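Wss1p (Saccharomyces cerevisiae FostersO, PDB 5XBN) acts as a DNA-dependent zinc metalloendopeptidase that cleaves DNA-binding proteins and takes part in the repair of toxic DNA-protein cross-links. Local coordinates at residues 140-143 / 144-148; 56-59 / 60-63; 103-106 / 107-110. One frame throughout, in Å; residues are numbered along the deposited sequence.

Interaction 1 of 3, residues 140-143 / 144-148; sequences QWVI and EQRGL
The backbone N-H groups of E144, Q145 and R146 return to the carbonyl oxygens of Q140, W141 and V142, the i to i+4 ladder of an alpha helix, before L148 N reaches back five residues to I143 O at 2.9 Å. That last bond, together with G147 N to E144 O at 3.0 Å and the positive phi of G147, defines a Schellman motif ending helix 127-145. G147 N lies almost as near I143 O, but its angle is too poor for a hydrogen bond; L148 N makes the bond.

Among the side chains, Q140 and E144 make the directional contact. Q140 NE2 donates to E144 OE2 at 2.9 Å with an N-H...O angle of 169°; the acceptor lies close to the amide plane and offers its anti lone pair, while carboxylate and amide are turned 72° apart. The bend of Q140 at chi2 (63°) and the extended chain of E144 beyond CG bring the two groups together. Q140 NE2 also bonds to K54 O, so two acceptors fix this buried amide, and E144 OE1 has a long, weak ion pair with K54 NZ.

W141 and Q145 approach obliquely without a hydrogen bond: W141 NE1 and Q145 NE2, 3.4 Å apart, are both donors. V142 and R146 run side by side, with V142 CG1 3.6 Å from R146 NE. Past the glycine, the L148 side chain stands roughly perpendicular to that of I143, bringing L148 CB within 3.9 Å of I143 CG2.

Interaction 2 of 3, residues 56-59 / 60-63; sequences SYLM and KENH
Backbone hydrogen bonds link S56 to K60, Y57 to E61 and L58 to N62, each carbonyl accepting from the N-H four residues on in helix 56-62. N62 N also makes a weak bond to M59 O at 3.3 Å, where its N-H is poorly aligned.

A side-chain bond reinforces the last turn. N62 ND2 donates to L58 O at 2.9 Å with an N-H...O angle of 163°, the oxygen lying near the plane of the amide. L58 O is thus gripped twice, by N62 N and ND2 from opposite faces of its carbonyl plane. With N62 CG anti to the carbonyl carbon (chi1 -71°), the amide folds back over the turn, and its other end, OD1, accepts from K132 NZ.

A van der Waals contact flanks these bonds, with L58 CD1 3.5 Å from N62 ND2. The E61 carboxylate makes a more polar approach: E61 OE2 faces the C-H edge of the Y57 ring, near its plane and 3.1 Å from Y57 CE1. The same OE2 forms a salt bridge with R139 NH2, so R139 of helix 127-145 probably also holds the carboxylate in place.

At the C-terminal end of helix 56-62, H63 leaves helical geometry with phi 58°. This positive phi and two backbone bonds back into the last turn, one of them H63 N to K60 O at 3.3 Å, make a Schellman motif, here with histidine in the position where glycine is common.

Interaction 3 of 3, residues 103-106 / 107-110; sequences FLPM and ECIM
L104 and I109 form a local apolar contact across the start of helix 106-118, the helix that carries the zinc ligands H115 and H119. P105 occupies the N-cap position, so the pair joins the residue before the cap to the fourth helical residue, the spacing of a hydrophobic staple. The evidence is L104 CB at 3.9 Å from I109 CG1. Separately, the methyl I109 CD1 lies against a backbone carbonyl, 3.6 Å from L104 O. I109 CG1 stands anti to its own carbonyl carbon (chi1 -57°), which directs the branch back over the cap; L92 and L94 of strand 89-96 also touch it. An alanine in place of I109 is likely to leave L104 without its staple partner and open a gap against that strand.

P105 O accepts from I109 N at 3.1 Å, almost straight at 169°, and weakly from C108 N. Beside it, C108 SG rests 3.9 Å from P105 CD. E107 bends at chi2 (90°), bringing OE1 to 3.6 Å from P105 CB.

The proline brings no side-chain acceptor to the N-cap, so backbone bonding and apolar contact anchor this end, while the negative charge of E107 in the first turn probably suits the helix dipole.

In the fold
Along the chain interaction 2 comes first, interaction 3 next and interaction 1 last. Each closes only a turn or a helix end within one continuous stretch, so they lie in series and none encloses or crosses another. Interactions 1 and 2, centres 12 Å apart, touch directly: Q140 OE1 and I143 CD1 pack on L58 CB, joining helix 127-145 to helix 56-62. Interaction 1 also meets interaction 3, through Q140 CG against M110 SE at 4.3 Å. Interactions 2 and 3 do not touch, their nearest atoms being about 6 Å apart, although L58 packs on L114 farther along helix 106-118. The end of helix 127-145 thus bridges the other two helices.

Interaction 1 of 3, residues 140-143 / 144-148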
loop_
_atom_site.group_PDB
_atom_site.type_symbol
_atom_site.label_atom_id
_atom_site.label_comp_id
_atom_site.label_asym_id
_atom_site.label_seq_id
_atom_site.Cartn_x
_atom_site.Cartn_y
_atom_site.Cartn_z
ATOM N N GLN A 140 -8.781 -8.715 -4.228
ATOM C CA GLN A 140 -8.258 -8.532 -2.874
ATOM C C GLN A 140 -9.361 -8.766 -1.843
ATOM O O GLN A 140 -9.119 -9.350 -0.782
ATOM C CB GLN A 140 -7.651 -7.140 -2.693
ATOM C CG GLN A 140 -7.164 -6.869 -1.266
ATOM C CD GLN A 140 -6.026 -7.792 -0.831
ATOM O OE1 GLN A 140 -5.328 -8.388 -1.661
ATOM N NE2 GLN A 140 -5.835 -7.910 0.481
ATOM N N TRP A 141 -10.577 -8.322 -2.151
ATOM C CA TRP A 141 -11.686 -8.544 -1.222
ATOM C C TRP A 141 -11.919 -10.023 -0.984
ATOM O O TRP A 141 -12.091 -10.451 0.159
ATOM C CB TRP A 141 -12.987 -7.920 -1.733
ATOM C CG TRP A 141 -14.190 -8.369 -0.916
ATOM C CD1 TRP A 141 -15.024 -9.421 -1.181
ATOM C CD2 TRP A 141 -14.659 -7.785 0.300
ATOM N NE1 TRP A 141 -15.989 -9.521 -0.205
ATOM C CE2 TRP A 141 -15.791 -8.525 0.711
ATOM C CE3 TRP A 141 -14.244 -6.699 1.070
ATOM C CZ2 TRP A 141 -16.503 -8.218 1.868
ATOM C CZ3 TRP A 141 -14.958 -6.392 2.225
ATOM C CH2 TRP A 141 -16.077 -7.149 2.607
ATOM N N VAL A 142 -11.950 -10.799 -2.066
ATOM C CA VAL A 142 -12.210 -12.231 -1.971
ATOM C C VAL A 142 -11.102 -12.917 -1.197
ATOM O O VAL A 142 -11.354 -13.810 -0.394
ATOM C CB VAL A 142 -12.335 -12.896 -3.367
ATOM C CG1 VAL A 142 -12.457 -14.413 -3.241
ATOM C CG2 VAL A 142 -13.519 -12.316 -4.135
ATOM N N ILE A 143 -9.863 -12.514 -1.467
ATOM C CA ILE A 143 -8.727 -13.051 -0.722
ATOM C C ILE A 143 -8.877 -12.839 0.785
ATOM O O ILE A 143 -8.616 -13.740 1.577
ATOM C CB ILE A 143 -7.408 -12.410 -1.199
ATOM C CG1 ILE A 143 -7.060 -12.928 -2.598
ATOM C CG2 ILE A 143 -6.290 -12.699 -0.217
ATOM C CD1 ILE A 143 -5.908 -12.162 -3.303
ATOM N N GLU A 144 -9.296 -11.644 1.172
ATOM C CA GLU A 144 -9.446 -11.318 2.590
ATOM C C GLU A 144 -10.611 -12.085 3.191
ATOM O O GLU A 144 -10.511 -12.621 4.294
ATOM C CB GLU A 144 -9.635 -9.819 2.790
ATOM C CG GLU A 144 -8.386 -8.998 2.449
ATOM C CD GLU A 144 -8.572 -7.511 2.729
ATOM O OE1 GLU A 144 -9.517 -7.164 3.477
ATOM O OE2 GLU A 144 -7.790 -6.685 2.199
ATOM N N GLN A 145 -11.714 -12.145 2.453
ATOM C CA GLN A 145 -12.914 -12.836 2.931
ATOM C C GLN A 145 -12.615 -14.293 3.255
ATOM O O GLN A 145 -13.133 -14.850 4.228
ATOM C CB GLN A 145 -14.013 -12.746 1.878
ATOM C CG GLN A 145 -15.405 -12.527 2.415
ATOM C CD GLN A 145 -16.442 -12.632 1.320
ATOM O OE1 GLN A 145 -16.209 -13.271 0.287
ATOM N NE2 GLN A 145 -17.587 -12.000 1.526
ATOM N N ARG A 146 -11.773 -14.904 2.429
ATOM C CA ARG A 146 -11.420 -16.311 2.592
ATOM C C ARG A 146 -10.160 -16.502 3.426
ATOM O O ARG A 146 -9.723 -17.631 3.653
ATOM C CB ARG A 146 -11.256 -16.965 1.223
ATOM C CG ARG A 146 -12.482 -16.780 0.346
ATOM C CD ARG A 146 -12.505 -17.759 -0.806
ATOM N NE ARG A 146 -13.592 -17.449 -1.725
ATOM C CZ ARG A 146 -13.964 -18.236 -2.727
ATOM N NH1 ARG A 146 -13.338 -19.390 -2.929
ATOM N NH2 ARG A 146 -14.960 -17.870 -3.522
ATOM N N GLY A 147 -9.578 -15.397 3.882
ATOM C CA GLY A 147 -8.389 -15.442 4.715
ATOM C C GLY A 147 -7.187 -16.083 4.044
ATOM O O GLY A 147 -6.358 -16.705 4.707
ATOM N N LEU A 148 -7.086 -15.944 2.726
ATOM C CA LEU A 148 -5.975 -16.561 2.013
ATOM C C LEU A 148 -4.677 -15.829 2.337
ATOM O O LEU A 148 -3.613 -16.443 2.402
ATOM C CB LEU A 148 -6.230 -16.563 0.503
ATOM C CG LEU A 148 -7.547 -17.204 0.054
ATOM C CD1 LEU A 148 -7.649 -17.209 -1.449
ATOM C CD2 LEU A 148 -7.696 -18.626 0.600
#

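Interaction 2 of 3, residues 56-59 / 60-63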
loop_
_atom_site.group_PDB
_atom_site.type_symbol
_atom_site.label_atom_id
_atom_site.label_comp_id
_atom_site.label_asym_id
_atom_site.label_seq_id
_atom_site.Cartn_x
_atom_site.Cartn_y
_atom_site.Cartn_z
ATOM N N SER A 56 -0.204 -9.929 0.418
ATOM C CA SER A 56 0.841 -10.878 0.037
ATOM C C SER A 56 0.363 -11.887 -1.010
ATOM O O SER A 56 1.061 -12.199 -1.994
ATOM C CB SER A 56 1.362 -11.605 1.286
ATOM O OG SER A 56 0.330 -12.337 1.925
ATOM N N TYR A 57 -0.847 -12.387 -0.818
ATOM C CA TYR A 57 -1.367 -13.419 -1.706
ATOM C C TYR A 57 -1.605 -12.858 -3.107
ATOM O O TYR A 57 -1.290 -13.506 -4.112
ATOM C CB TYR A 57 -2.666 -13.988 -1.124
ATOM C CG TYR A 57 -3.102 -15.305 -1.730
ATOM C CD1 TYR A 57 -3.905 -15.337 -2.864
ATOM C CD2 TYR A 57 -2.727 -16.516 -1.156
ATOM C CE1 TYR A 57 -4.325 -16.540 -3.416
ATOM C CE2 TYR A 57 -3.149 -17.730 -1.702
ATOM C CZ TYR A 57 -3.943 -17.729 -2.833
ATOM O OH TYR A 57 -4.374 -18.917 -3.391
ATOM N N LEU A 58 -2.166 -11.652 -3.158
ATOM C CA LEU A 58 -2.462 -10.974 -4.422
ATOM C C LEU A 58 -1.165 -10.704 -5.179
ATOM O O LEU A 58 -1.076 -10.910 -6.387
ATOM C CB LEU A 58 -3.224 -9.665 -4.162
ATOM C CG LEU A 58 -3.694 -8.850 -5.378
ATOM C CD1 LEU A 58 -4.804 -9.569 -6.112
ATOM C CD2 LEU A 58 -4.146 -7.471 -4.959
HETATM N N MSE A 59 -0.145 -10.250 -4.459
HETATM C CA MSE A 59 1.135 -10.015 -5.102
HETATM C C MSE A 59 1.720 -11.321 -5.640
HETATM O O MSE A 59 2.292 -11.330 -6.727
HETATM C CB MSE A 59 2.109 -9.332 -4.141
HETATM C CG MSE A 59 1.700 -7.889 -3.857
HETATM SE SE MSE A 59 2.958 -6.941 -2.704
HETATM C CE MSE A 59 4.498 -6.848 -3.914
ATOM N N LYS A 60 1.571 -12.421 -4.906
ATOM C CA LYS A 60 2.070 -13.702 -5.420
ATOM C C LYS A 60 1.345 -14.085 -6.714
ATOM O O LYS A 60 1.987 -14.495 -7.701
ATOM C CB LYS A 60 1.930 -14.814 -4.384
ATOM C CG LYS A 60 2.395 -16.169 -4.918
ATOM C CD LYS A 60 2.440 -17.226 -3.838
ATOM C CE LYS A 60 3.549 -18.235 -4.119
ATOM N NZ LYS A 60 4.890 -17.579 -4.168
ATOM N N GLU A 61 0.024 -13.915 -6.715
ATOM C CA GLU A 61 -0.810 -14.253 -7.878
ATOM C C GLU A 61 -0.445 -13.443 -9.113
ATOM O O GLU A 61 -0.541 -13.936 -10.248
ATOM C CB GLU A 61 -2.295 -14.022 -7.570
ATOM C CG GLU A 61 -2.961 -15.093 -6.752
ATOM C CD GLU A 61 -4.475 -14.932 -6.716
ATOM O OE1 GLU A 61 -4.986 -13.839 -7.066
ATOM O OE2 GLU A 61 -5.156 -15.904 -6.348
ATOM N N ASN A 62 -0.052 -12.189 -8.901
ATOM C CA ASN A 62 0.234 -11.295 -10.010
ATOM C C ASN A 62 1.726 -11.124 -10.307
ATOM O O ASN A 62 2.103 -10.326 -11.167
ATOM C CB ASN A 62 -0.408 -9.931 -9.749
ATOM C CG ASN A 62 -1.911 -9.983 -9.861
ATOM O OD1 ASN A 62 -2.450 -9.882 -10.959
ATOM N ND2 ASN A 62 -2.605 -10.170 -8.732
ATOM N N HIS A 63 2.556 -11.879 -9.599
ATOM C CA HIS A 63 4.012 -11.800 -9.746
ATOM C C HIS A 63 4.544 -10.396 -9.482
ATOM O O HIS A 63 5.519 -9.972 -10.102
ATOM C CB HIS A 63 4.435 -12.269 -11.146
ATOM C CG HIS A 63 3.720 -13.504 -11.597
ATOM N ND1 HIS A 63 3.756 -14.684 -10.885
ATOM C CD2 HIS A 63 2.940 -13.742 -12.678
ATOM C CE1 HIS A 63 3.029 -15.596 -11.507
ATOM N NE2 HIS A 63 2.526 -15.052 -12.601
#

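Interaction 3 of 3, residues 103-106 / 107-110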
loop_
_atom_site.group_PDB
_atom_site.type_symbol
_atom_site.label_atom_id
_atom_site.label_comp_id
_atom_site.label_asym_id
_atom_site.label_seq_id
_atom_site.Cartn_x
_atom_site.Cartn_y
_atom_site.Cartn_z
ATOM N N PHE A 103 -4.884 8.282 11.857
ATOM C CA PHE A 103 -4.593 7.406 10.733
ATOM C C PHE A 103 -5.796 7.294 9.803
ATOM O O PHE A 103 -6.945 7.275 10.253
ATOM C CB PHE A 103 -4.171 6.020 11.232
ATOM C CG PHE A 103 -2.832 6.011 11.927
ATOM C CD1 PHE A 103 -1.665 6.203 11.205
ATOM C CD2 PHE A 103 -2.742 5.811 13.293
ATOM C CE1 PHE A 103 -0.441 6.199 11.822
ATOM C CE2 PHE A 103 -1.511 5.808 13.926
ATOM C CZ PHE A 103 -0.357 6.001 13.190
ATOM N N LEU A 104 -5.529 7.223 8.501
ATOM C CA LEU A 104 -6.576 6.955 7.524
ATOM C C LEU A 104 -7.142 5.561 7.766
ATOM O O LEU A 104 -6.460 4.699 8.330
ATOM C CB LEU A 104 -6.029 7.067 6.091
ATOM C CG LEU A 104 -5.420 8.393 5.625
ATOM C CD1 LEU A 104 -4.833 8.234 4.220
ATOM C CD2 LEU A 104 -6.455 9.509 5.638
ATOM N N PRO A 105 -8.393 5.327 7.343
ATOM C CA PRO A 105 -8.961 3.986 7.497
ATOM C C PRO A 105 -8.194 2.963 6.669
ATOM O O PRO A 105 -7.696 3.296 5.591
ATOM C CB PRO A 105 -10.396 4.144 6.973
ATOM C CG PRO A 105 -10.682 5.602 7.064
ATOM C CD PRO A 105 -9.370 6.281 6.793
HETATM N N MSE A 106 -8.110 1.740 7.176
HETATM C CA MSE A 106 -7.440 0.653 6.484
HETATM C C MSE A 106 -7.943 0.463 5.057
HETATM O O MSE A 106 -7.157 0.180 4.148
HETATM C CB MSE A 106 -7.619 -0.640 7.279
HETATM C CG MSE A 106 -7.078 -1.861 6.588
HETATM SE SE MSE A 106 -5.172 -2.035 6.894
HETATM C CE MSE A 106 -5.282 -2.906 8.630
ATOM N N GLU A 107 -9.253 0.617 4.868
ATOM C CA GLU A 107 -9.872 0.435 3.556
ATOM C C GLU A 107 -9.314 1.427 2.550
ATOM O O GLU A 107 -9.039 1.067 1.406
ATOM C CB GLU A 107 -11.396 0.596 3.632
ATOM C CG GLU A 107 -12.037 -0.096 4.816
ATOM C CD GLU A 107 -12.129 0.806 6.035
ATOM O OE1 GLU A 107 -11.297 0.650 6.958
ATOM O OE2 GLU A 107 -13.036 1.671 6.069
ATOM N N CYS A 108 -9.145 2.669 2.998
ATOM C CA CYS A 108 -8.619 3.758 2.178
ATOM C C CYS A 108 -7.169 3.514 1.794
ATOM O O CYS A 108 -6.793 3.655 0.633
ATOM C CB CYS A 108 -8.722 5.094 2.918
ATOM S SG CYS A 108 -10.406 5.739 3.054
ATOM N N ILE A 109 -6.356 3.159 2.783
ATOM C CA ILE A 109 -4.954 2.849 2.539
ATOM C C ILE A 109 -4.806 1.642 1.607
ATOM O O ILE A 109 -3.985 1.662 0.699
ATOM C CB ILE A 109 -4.201 2.592 3.854
ATOM C CG1 ILE A 109 -4.331 3.814 4.768
ATOM C CG2 ILE A 109 -2.727 2.301 3.573
ATOM C CD1 ILE A 109 -3.798 3.592 6.172
HETATM N N MSE A 110 -5.599 0.594 1.813
HETATM C CA MSE A 110 -5.509 -0.579 0.942
HETATM C C MSE A 110 -5.864 -0.205 -0.491
HETATM O O MSE A 110 -5.293 -0.742 -1.445
HETATM C CB MSE A 110 -6.424 -1.707 1.416
HETATM C CG MSE A 110 -6.419 -2.942 0.493
HETATM SE SE MSE A 110 -4.652 -3.744 0.279
HETATM C CE MSE A 110 -4.337 -3.796 2.216
#